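Local coordinates for protein ribulose bisphosphate carboxylase (Hyperthermus butylicus DSM 5456, PDB 6HUN) that probably catalyses the magnesium-dependent carboxylation of ribulose 1,5-bisphosphate to two molecules of 3-phosphoglycerate, as a form III Rubisco in an archaeal AMP degradation pathway, at residues 169-183 against 199-213. Sequence-based numbering, arbitrary orientation. Where two conformers were deposited one is given.
Sequences RPILATVPKPKLGYT and IDLVKDDENFASQPF
Ala-173 pairs in parallel with Leu-201 and Thr-174 with Val-202, joining the first two strands of the catalytic TIM barrel; helix 184-196 makes the beta-alpha-beta crossover. Leu-172 O takes two N-H groups, from Asp-200 and Leu-201; Thr-174 N then reaches Leu-201 O (3.1 Å), and Lys-203 N reaches Thr-174 O. At the N-terminal ends of the strands Arg-169 meets Asp-200 end-on, the guanidinium and carboxylate planes 19° apart: NH2 to OD1 (2.9 Å), NH1 to OD2 (3.0 Å). OD2 also accepts Leu-172 N through its anti lone pair. A leucine in place of Arg-169 would probably leave the buried Asp-200 carboxylate without its countercharge, held across the contact mainly by Leu-172 N.

The other end carries predicted substrate and magnesium ligands. From CB outward, Lys-179 packs its CB on Asp-205 CB (3.6 Å); in the conformer given for Asp-205, CG and CD run along OD2, and a bend at chi3 (-110°) carries CE past that oxygen. NZ bridges Asp-205 and Glu-206 and also pairs with Glu-65 of the second subunit. It meets Asp-205 OD2 nearly head-on, and, more closely, Glu-206 OE1 on its syn lone pair at 2.7 Å.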
ATOM      1  N   ARG A 169     -12.212 -17.094  27.440  1.00 45.05           N
ATOM      2  CA  ARG A 169     -12.222 -17.919  26.243  1.00 44.79           C
ATOM      3  C   ARG A 169     -11.834 -17.112  25.011  1.00 45.58           C
ATOM      4  O   ARG A 169     -11.835 -15.883  25.046  1.00 45.14           O
ATOM      5  CB  ARG A 169     -13.598 -18.551  26.050  1.00 51.81           C
ATOM      6  CG  ARG A 169     -14.702 -17.577  25.751  1.00 50.54           C
ATOM      7  CD  ARG A 169     -15.890 -18.313  25.225  1.00 49.60           C
ATOM      8  NE  ARG A 169     -17.106 -17.516  25.196  1.00 47.20           N
ATOM      9  CZ  ARG A 169     -17.429 -16.718  24.179  1.00 45.24           C
ATOM     10  NH1 ARG A 169     -16.623 -16.606  23.125  1.00 42.60           N
ATOM     11  NH2 ARG A 169     -18.568 -16.033  24.228  1.00 51.22           N
ATOM     12  N   PRO A 170     -11.479 -17.786  23.902  1.00 39.36           N
ATOM     13  CA  PRO A 170     -11.317 -17.068  22.634  1.00 38.45           C
ATOM     14  C   PRO A 170     -12.627 -16.444  22.177  1.00 43.71           C
ATOM     15  O   PRO A 170     -13.716 -16.964  22.424  1.00 44.01           O
ATOM     16  CB  PRO A 170     -10.867 -18.163  21.642  1.00 42.90           C
ATOM     17  CG  PRO A 170     -10.421 -19.312  22.464  1.00 43.00           C
ATOM     18  CD  PRO A 170     -11.143 -19.242  23.786  1.00 42.01           C
ATOM     19  N   ILE A 171     -12.519 -15.342  21.456  1.00 39.17           N
ATOM     20  CA  ILE A 171     -13.713 -14.728  20.902  1.00 42.46           C
ATOM     21  C   ILE A 171     -13.958 -15.307  19.511  1.00 37.78           C
ATOM     22  O   ILE A 171     -13.017 -15.578  18.766  1.00 39.30           O
ATOM     23  CB  ILE A 171     -13.512 -13.193  20.895  1.00 39.52           C
ATOM     24  CG1 ILE A 171     -13.468 -12.685  22.348  1.00 45.44           C
ATOM     25  CG2 ILE A 171     -14.558 -12.484  20.015  1.00 41.02           C
ATOM     26  CD1 ILE A 171     -13.145 -11.203  22.427  1.00 49.75           C
ATOM     27  N   LEU A 172     -15.226 -15.435  19.122  1.00 41.32           N
ATOM     28  CA  LEU A 172     -15.607 -16.037  17.850  1.00 38.79           C
ATOM     29  C   LEU A 172     -16.207 -15.014  16.890  1.00 42.91           C
ATOM     30  O   LEU A 172     -17.041 -14.195  17.285  1.00 40.84           O
ATOM     31  CB  LEU A 172     -16.613 -17.156  18.081  1.00 38.03           C
ATOM     32  CG  LEU A 172     -16.049 -18.160  19.116  1.00 43.07           C
ATOM     33  CD1 LEU A 172     -17.158 -19.050  19.657  1.00 45.31           C
ATOM     34  CD2 LEU A 172     -14.896 -18.956  18.538  1.00 38.89           C
ATOM     35  N   ALA A 173     -15.827 -15.117  15.613  1.00 40.22           N
ATOM     36  CA  ALA A 173     -16.333 -14.240  14.555  1.00 39.11           C
ATOM     37  C   ALA A 173     -16.741 -15.062  13.335  1.00 42.03           C
ATOM     38  O   ALA A 173     -16.176 -16.127  13.083  1.00 46.64           O
ATOM     39  CB  ALA A 173     -15.259 -13.213  14.168  1.00 32.80           C
ATOM     40  N   THR A 174     -17.738 -14.580  12.585  1.00 40.16           N
ATOM     41  CA  THR A 174     -18.184 -15.227  11.345  1.00 43.18           C
ATOM     42  C   THR A 174     -18.463 -14.185  10.273  1.00 41.83           C
ATOM     43  O   THR A 174     -19.192 -13.231  10.537  1.00 39.09           O
ATOM     44  CB  THR A 174     -19.464 -16.037  11.546  1.00 48.26           C
ATOM     45  OG1 THR A 174     -19.172 -17.153  12.380  1.00 42.53           O
ATOM     46  CG2 THR A 174     -20.009 -16.562  10.195  1.00 50.43           C
ATOM     47  N   VAL A 175     -17.928 -14.406   9.077  1.00 45.05           N
ATOM     48  CA  VAL A 175     -18.339 -13.727   7.844  1.00 46.85           C
ATOM     49  C   VAL A 175     -19.447 -14.515   7.140  1.00 52.17           C
ATOM     50  O   VAL A 175     -19.305 -15.726   6.899  1.00 53.07           O
ATOM     51  CB  VAL A 175     -17.145 -13.542   6.900  1.00 45.15           C
ATOM     52  CG1 VAL A 175     -17.553 -12.766   5.622  1.00 44.18           C
ATOM     53  CG2 VAL A 175     -16.001 -12.878   7.631  1.00 41.87           C
ATOM     54  N   PRO A 176     -20.561 -13.868   6.794  1.00 49.73           N
ATOM     55  CA  PRO A 176     -21.618 -14.536   6.026  1.00 57.90           C
ATOM     56  C   PRO A 176     -21.107 -15.199   4.756  1.00 57.08           C
ATOM     57  O   PRO A 176     -20.081 -14.835   4.184  1.00 53.72           O
ATOM     58  CB  PRO A 176     -22.581 -13.391   5.688  1.00 58.40           C
ATOM     59  CG  PRO A 176     -22.382 -12.401   6.786  1.00 55.93           C
ATOM     60  CD  PRO A 176     -20.938 -12.503   7.198  1.00 48.97           C
ATOM     61  N   LYS A 177     -21.847 -16.203   4.322  1.00 56.78           N
ATOM     62  CA  LYS A 177     -21.631 -16.798   3.033  1.00 61.58           C
ATOM     63  C   LYS A 177     -22.946 -16.732   2.272  1.00 68.19           C
ATOM     64  O   LYS A 177     -23.994 -17.074   2.836  1.00 68.43           O
ATOM     65  CB  LYS A 177     -21.150 -18.250   3.142  1.00 66.84           C
ATOM     66  CG  LYS A 177     -19.757 -18.407   3.735  1.00 67.23           C
ATOM     67  CD  LYS A 177     -19.392 -19.897   3.918  1.00 69.89           C
ATOM     68  CE  LYS A 177     -19.055 -20.613   2.583  1.00 69.60           C
ATOM     69  NZ  LYS A 177     -17.653 -20.350   2.133  1.00 66.22           N
ATOM     70  N   PRO A 178     -22.947 -16.267   1.009  1.00 69.31           N
ATOM     71  CA  PRO A 178     -21.763 -15.752   0.299  1.00 61.22           C
ATOM     72  C   PRO A 178     -21.350 -14.393   0.834  1.00 57.57           C
ATOM     73  O   PRO A 178     -22.168 -13.756   1.513  1.00 57.90           O
ATOM     74  CB  PRO A 178     -22.247 -15.647  -1.142  1.00 61.20           C
ATOM     75  CG  PRO A 178     -23.753 -15.408  -0.990  1.00 68.34           C
ATOM     76  CD  PRO A 178     -24.165 -16.232   0.174  1.00 70.21           C
ATOM     77  N   LYS A 179     -20.128 -13.941   0.535  1.00 55.59           N
ATOM     78  CA  LYS A 179     -19.656 -12.697   1.127  1.00 53.88           C
ATOM     79  C   LYS A 179     -20.358 -11.484   0.531  1.00 57.14           C
ATOM     80  O   LYS A 179     -20.419 -10.440   1.188  1.00 54.56           O
ATOM     81  CB  LYS A 179     -18.131 -12.565   0.987  1.00 48.94           C
ATOM     82  CG  LYS A 179     -17.571 -13.088  -0.343  1.00 48.51           C
ATOM     83  CD  LYS A 179     -16.063 -13.306  -0.345  1.00 51.18           C
ATOM     84  CE  LYS A 179     -15.340 -12.277  -1.225  1.00 46.07           C
ATOM     85  NZ  LYS A 179     -13.878 -12.248  -0.883  1.00 50.15           N
ATOM     86  N   LEU A 180     -20.913 -11.599  -0.679  1.00 61.21           N
ATOM     87  CA  LEU A 180     -21.708 -10.518  -1.253  1.00 54.56           C
ATOM     88  C   LEU A 180     -22.952 -11.095  -1.904  1.00 50.43           C
ATOM     89  O   LEU A 180     -22.993 -12.269  -2.277  1.00 53.97           O
ATOM     90  CB  LEU A 180     -20.923  -9.684  -2.286  1.00 51.21           C
ATOM     91  CG  LEU A 180     -19.819  -8.724  -1.823  1.00 53.43           C
ATOM     92  CD1 LEU A 180     -19.286  -7.937  -3.021  1.00 55.07           C
ATOM     93  CD2 LEU A 180     -20.247  -7.768  -0.729  1.00 49.09           C
ATOM     94  N   GLY A 181     -23.983 -10.254  -2.007  1.00 51.30           N
ATOM     95  CA  GLY A 181     -25.210 -10.645  -2.695  1.00 54.48           C
ATOM     96  C   GLY A 181     -26.505 -10.423  -1.921  1.00 57.05           C
ATOM     97  O   GLY A 181     -27.595 -10.618  -2.464  1.00 61.26           O
ATOM     98  N   TYR A 182     -26.395 -10.024  -0.655  1.00 53.64           N
ATOM     99  CA  TYR A 182     -27.527  -9.804   0.234  1.00 63.58           C
ATOM    100  C   TYR A 182     -27.976  -8.341   0.192  1.00 60.25           C
ATOM    101  O   TYR A 182     -27.150  -7.420   0.226  1.00 53.74           O
ATOM    102  CB  TYR A 182     -27.143 -10.194   1.673  1.00 59.93           C
ATOM    103  CG  TYR A 182     -26.964 -11.686   1.901  1.00 62.69           C
ATOM    104  CD1 TYR A 182     -28.050 -12.550   1.776  1.00 68.54           C
ATOM    105  CD2 TYR A 182     -25.718 -12.232   2.230  1.00 66.74           C
ATOM    106  CE1 TYR A 182     -27.911 -13.910   1.974  1.00 74.32           C
ATOM    107  CE2 TYR A 182     -25.561 -13.611   2.428  1.00 67.52           C
ATOM    108  CZ  TYR A 182     -26.667 -14.441   2.296  1.00 72.77           C
ATOM    109  OH  TYR A 182     -26.582 -15.812   2.484  1.00 72.96           O
ATOM    110  N   THR A 183     -29.288  -8.125   0.141  1.00 59.90           N
ATOM    111  CA  THR A 183     -29.817  -6.795   0.421  1.00 63.25           C
ATOM    112  C   THR A 183     -29.688  -6.505   1.920  1.00 63.89           C
ATOM    113  O   THR A 183     -29.389  -7.402   2.715  1.00 60.64           O
ATOM    114  CB  THR A 183     -31.270  -6.683  -0.048  1.00 65.29           C
ATOM    115  OG1 THR A 183     -32.075  -7.634   0.653  1.00 67.60           O
ATOM    116  CG2 THR A 183     -31.362  -6.932  -1.544  1.00 68.88           C
ATOM    117  N   ILE A 199     -22.199 -16.975  18.325  1.00 47.00           N
ATOM    118  CA  ILE A 199     -21.058 -16.225  17.785  1.00 50.85           C
ATOM    119  C   ILE A 199     -21.104 -14.811  18.370  1.00 50.12           C
ATOM    120  O   ILE A 199     -22.179 -14.298  18.711  1.00 55.43           O
ATOM    121  CB  ILE A 199     -21.048 -16.253  16.246  1.00 48.09           C
ATOM    122  CG1 ILE A 199     -20.843 -17.679  15.748  1.00 54.83           C
ATOM    123  CG2 ILE A 199     -19.948 -15.303  15.646  1.00 43.48           C
ATOM    124  CD1 ILE A 199     -19.825 -18.463  16.516  1.00 55.88           C
ATOM    125  N   ASP A 200     -19.924 -14.235  18.613  1.00 46.55           N
ATOM    126  CA  ASP A 200     -19.797 -12.966  19.328  1.00 43.91           C
ATOM    127  C   ASP A 200     -19.787 -11.786  18.365  1.00 43.50           C
ATOM    128  O   ASP A 200     -20.342 -10.738  18.693  1.00 43.04           O
ATOM    129  CB  ASP A 200     -18.511 -12.940  20.163  1.00 40.12           C
ATOM    130  CG  ASP A 200     -18.358 -14.186  21.031  1.00 48.78           C
ATOM    131  OD1 ASP A 200     -19.243 -14.438  21.919  1.00 54.28           O
ATOM    132  OD2 ASP A 200     -17.358 -14.907  20.802  1.00 43.11           O
ATOM    133  N   LEU A 201     -19.194 -11.965  17.197  1.00 40.33           N
ATOM    134  CA  LEU A 201     -18.981 -10.874  16.233  1.00 39.73           C
ATOM    135  C   LEU A 201     -19.413 -11.335  14.857  1.00 43.83           C
ATOM    136  O   LEU A 201     -19.031 -12.425  14.413  1.00 45.15           O
ATOM    137  CB  LEU A 201     -17.525 -10.422  16.185  1.00 39.04           C
ATOM    138  CG  LEU A 201     -16.935  -9.906  17.485  1.00 38.66           C
ATOM    139  CD1 LEU A 201     -15.437  -9.902  17.322  1.00 33.22           C
ATOM    140  CD2 LEU A 201     -17.416  -8.490  17.783  1.00 41.29           C
ATOM    141  N   VAL A 202     -20.232 -10.516  14.177  1.00 36.32           N
ATOM    142  CA  VAL A 202     -20.497 -10.737  12.766  1.00 41.73           C
ATOM    143  C   VAL A 202     -19.562  -9.805  11.996  1.00 37.16           C
ATOM    144  O   VAL A 202     -19.293  -8.689  12.432  1.00 38.20           O
ATOM    145  CB  VAL A 202     -21.989 -10.512  12.425  1.00 49.15           C
ATOM    146  CG1 VAL A 202     -22.473  -9.238  13.023  1.00 49.76           C
ATOM    147  CG2 VAL A 202     -22.217 -10.532  10.908  1.00 52.22           C
ATOM    148  N   LYS A 203     -18.982 -10.304  10.932  1.00 36.08           N
ATOM    149  CA  LYS A 203     -17.894  -9.578  10.272  1.00 36.38           C
ATOM    150  C   LYS A 203     -18.205  -9.384   8.811  1.00 39.25           C
ATOM    151  O   LYS A 203     -18.506 -10.346   8.101  1.00 38.97           O
ATOM    152  CB  LYS A 203     -16.583 -10.344  10.430  1.00 39.91           C
ATOM    153  CG  LYS A 203     -15.284  -9.705   9.893  1.00 37.82           C
ATOM    154  CD  LYS A 203     -14.199 -10.777  10.153  1.00 37.55           C
ATOM    155  CE  LYS A 203     -12.824 -10.338   9.713  1.00 42.45           C
ATOM    156  NZ  LYS A 203     -12.258 -11.119   8.552  1.00 42.95           N
ATOM    157  N   ASP A 204     -18.049  -8.147   8.332  1.00 37.25           N
ATOM    158  CA  ASP A 204     -18.168  -7.913   6.913  1.00 33.92           C
ATOM    159  C   ASP A 204     -16.989  -8.544   6.203  1.00 37.40           C
ATOM    160  O   ASP A 204     -15.883  -8.613   6.748  1.00 33.78           O
ATOM    161  CB  ASP A 204     -18.122  -6.401   6.618  1.00 29.67           C
ATOM    162  CG  ASP A 204     -19.433  -5.711   6.811  1.00 38.08           C
ATOM    163  OD1 ASP A 204     -20.524  -6.371   7.037  1.00 39.79           O
ATOM    164  OD2 ASP A 204     -19.355  -4.461   6.755  1.00 40.10           O
ATOM    165  N   ASP A 205     -17.170  -8.912   4.948  1.00 36.49           N
ATOM    166  CA  ASP A 205     -15.958  -9.332   4.259  0.53 38.95           C
ATOM    167  C   ASP A 205     -15.185  -8.104   3.765  1.00 36.86           C
ATOM    168  O   ASP A 205     -15.684  -6.975   3.785  1.00 35.82           O
ATOM    169  CB  ASP A 205     -16.288 -10.292   3.124  0.53 42.82           C
ATOM    170  CG  ASP A 205     -15.205 -11.361   2.931  0.53 45.34           C
ATOM    171  OD1 ASP A 205     -14.728 -11.951   3.928  0.53 48.38           O
ATOM    172  OD2 ASP A 205     -14.814 -11.606   1.780  0.53 48.61           O
ATOM    173  N   GLU A 206     -13.918  -8.334   3.343  1.00 29.22           N
ATOM    174  CA  GLU A 206     -12.999  -7.238   3.032  1.00 30.98           C
ATOM    175  C   GLU A 206     -13.468  -6.368   1.877  1.00 28.60           C
ATOM    176  O   GLU A 206     -13.070  -5.192   1.796  1.00 28.71           O
ATOM    177  CB  GLU A 206     -11.597  -7.803   2.736  1.00 33.93           C
ATOM    178  CG  GLU A 206     -11.466  -8.486   1.388  1.00 40.53           C
ATOM    179  CD  GLU A 206     -12.118  -9.848   1.331  1.00 56.75           C
ATOM    180  OE1 GLU A 206     -12.371 -10.320   0.193  1.00 59.73           O
ATOM    181  OE2 GLU A 206     -12.384 -10.443   2.414  1.00 61.31           O
ATOM    182  N   ASN A 207     -14.298  -6.869   0.995  1.00 26.66           N
ATOM    183  CA  ASN A 207     -14.669  -6.049  -0.153  1.00 38.87           C
ATOM    184  C   ASN A 207     -16.072  -5.508  -0.005  1.00 35.81           C
ATOM    185  O   ASN A 207     -16.628  -4.944  -0.945  1.00 36.23           O
ATOM    186  CB  ASN A 207     -14.453  -6.806  -1.488  1.00 43.37           C
ATOM    187  CG  ASN A 207     -15.354  -7.987  -1.661  1.00 47.69           C
ATOM    188  OD1 ASN A 207     -16.010  -8.401  -0.727  1.00 56.09           O
ATOM    189  ND2 ASN A 207     -15.428  -8.520  -2.881  1.00 51.11           N
ATOM    190  N   PHE A 208     -16.656  -5.644   1.183  1.00 33.14           N
ATOM    191  CA  PHE A 208     -17.935  -4.997   1.456  1.00 35.17           C
ATOM    192  C   PHE A 208     -17.624  -3.557   1.822  1.00 42.22           C
ATOM    193  O   PHE A 208     -16.682  -3.304   2.580  1.00 48.31           O
ATOM    194  CB  PHE A 208     -18.648  -5.696   2.591  1.00 35.47           C
ATOM    195  CG  PHE A 208     -20.130  -5.733   2.438  1.00 41.89           C
ATOM    196  CD1 PHE A 208     -20.766  -4.974   1.453  1.00 49.23           C
ATOM    197  CD2 PHE A 208     -20.904  -6.490   3.302  1.00 47.39           C
ATOM    198  CE1 PHE A 208     -22.143  -4.970   1.303  1.00 50.12           C
ATOM    199  CE2 PHE A 208     -22.282  -6.494   3.165  1.00 48.94           C
ATOM    200  CZ  PHE A 208     -22.907  -5.720   2.155  1.00 48.09           C
ATOM    201  N   ALA A 209     -18.331  -2.610   1.200  1.00 38.67           N
ATOM    202  CA  ALA A 209     -18.107  -1.201   1.502  1.00 38.25           C
ATOM    203  C   ALA A 209     -19.472  -0.526   1.503  1.00 41.94           C
ATOM    204  O   ALA A 209     -20.285  -0.776   2.407  1.00 40.20           O
ATOM    205  CB  ALA A 209     -17.153  -0.542   0.485  1.00 39.25           C
ATOM    206  N   SER A 210     -19.779   0.274   0.484  1.00 38.57           N
ATOM    207  CA  SER A 210     -21.120   0.786   0.348  1.00 43.82           C
ATOM    208  C   SER A 210     -21.589   0.729  -1.096  1.00 48.53           C
ATOM    209  O   SER A 210     -22.028   1.726  -1.664  1.00 53.88           O
ATOM    210  CB  SER A 210     -21.258   2.210   0.889  1.00 41.65           C
ATOM    211  OG  SER A 210     -22.646   2.558   1.032  1.00 45.05           O
ATOM    212  N   GLN A 211     -21.552  -0.458  -1.687  1.00 46.73           N
ATOM    213  CA  GLN A 211     -22.099  -0.655  -3.024  1.00 47.22           C
ATOM    214  C   GLN A 211     -23.602  -0.381  -3.062  1.00 53.46           C
ATOM    215  O   GLN A 211     -24.289  -0.484  -2.043  1.00 57.87           O
ATOM    216  CB  GLN A 211     -21.827  -2.080  -3.487  1.00 47.50           C
ATOM    217  CG  GLN A 211     -20.332  -2.374  -3.706  1.00 38.38           C
ATOM    218  CD  GLN A 211     -19.637  -2.994  -2.491  1.00 41.96           C
ATOM    219  OE1 GLN A 211     -19.964  -2.699  -1.348  1.00 47.03           O
ATOM    220  NE2 GLN A 211     -18.674  -3.866  -2.752  1.00 40.94           N
ATOM    221  N   PRO A 212     -24.139  -0.054  -4.242  1.00 52.23           N
ATOM    222  CA  PRO A 212     -25.565   0.283  -4.338  1.00 61.40           C
ATOM    223  C   PRO A 212     -26.524  -0.815  -3.892  1.00 65.37           C
ATOM    224  O   PRO A 212     -27.620  -0.508  -3.392  1.00 67.72           O
ATOM    225  CB  PRO A 212     -25.729   0.606  -5.831  1.00 64.10           C
ATOM    226  CG  PRO A 212     -24.414   1.179  -6.208  1.00 60.27           C
ATOM    227  CD  PRO A 212     -23.377   0.404  -5.426  1.00 48.15           C
ATOM    228  N   PHE A 213     -26.174  -2.088  -4.078  1.00 60.41           N
ATOM    229  CA  PHE A 213     -27.159  -3.112  -3.748  1.00 57.85           C
ATOM    230  C   PHE A 213     -27.353  -3.257  -2.245  1.00 56.56           C
ATOM    231  O   PHE A 213     -28.327  -3.889  -1.826  1.00 60.65           O
ATOM    232  CB  PHE A 213     -26.775  -4.461  -4.368  1.00 55.55           C
ATOM    233  CG  PHE A 213     -25.590  -5.106  -3.716  1.00 57.17           C
ATOM    234  CD1 PHE A 213     -25.756  -5.991  -2.657  1.00 59.98           C
ATOM    235  CD2 PHE A 213     -24.303  -4.823  -4.158  1.00 58.60           C
ATOM    236  CE1 PHE A 213     -24.667  -6.581  -2.044  1.00 60.23           C
ATOM    237  CE2 PHE A 213     -23.191  -5.419  -3.546  1.00 56.43           C
ATOM    238  CZ  PHE A 213     -23.390  -6.285  -2.477  1.00 55.09           C
TER
HETATM  239  O   HOH W   1     -19.788 -10.018   4.033  1.00 47.62           O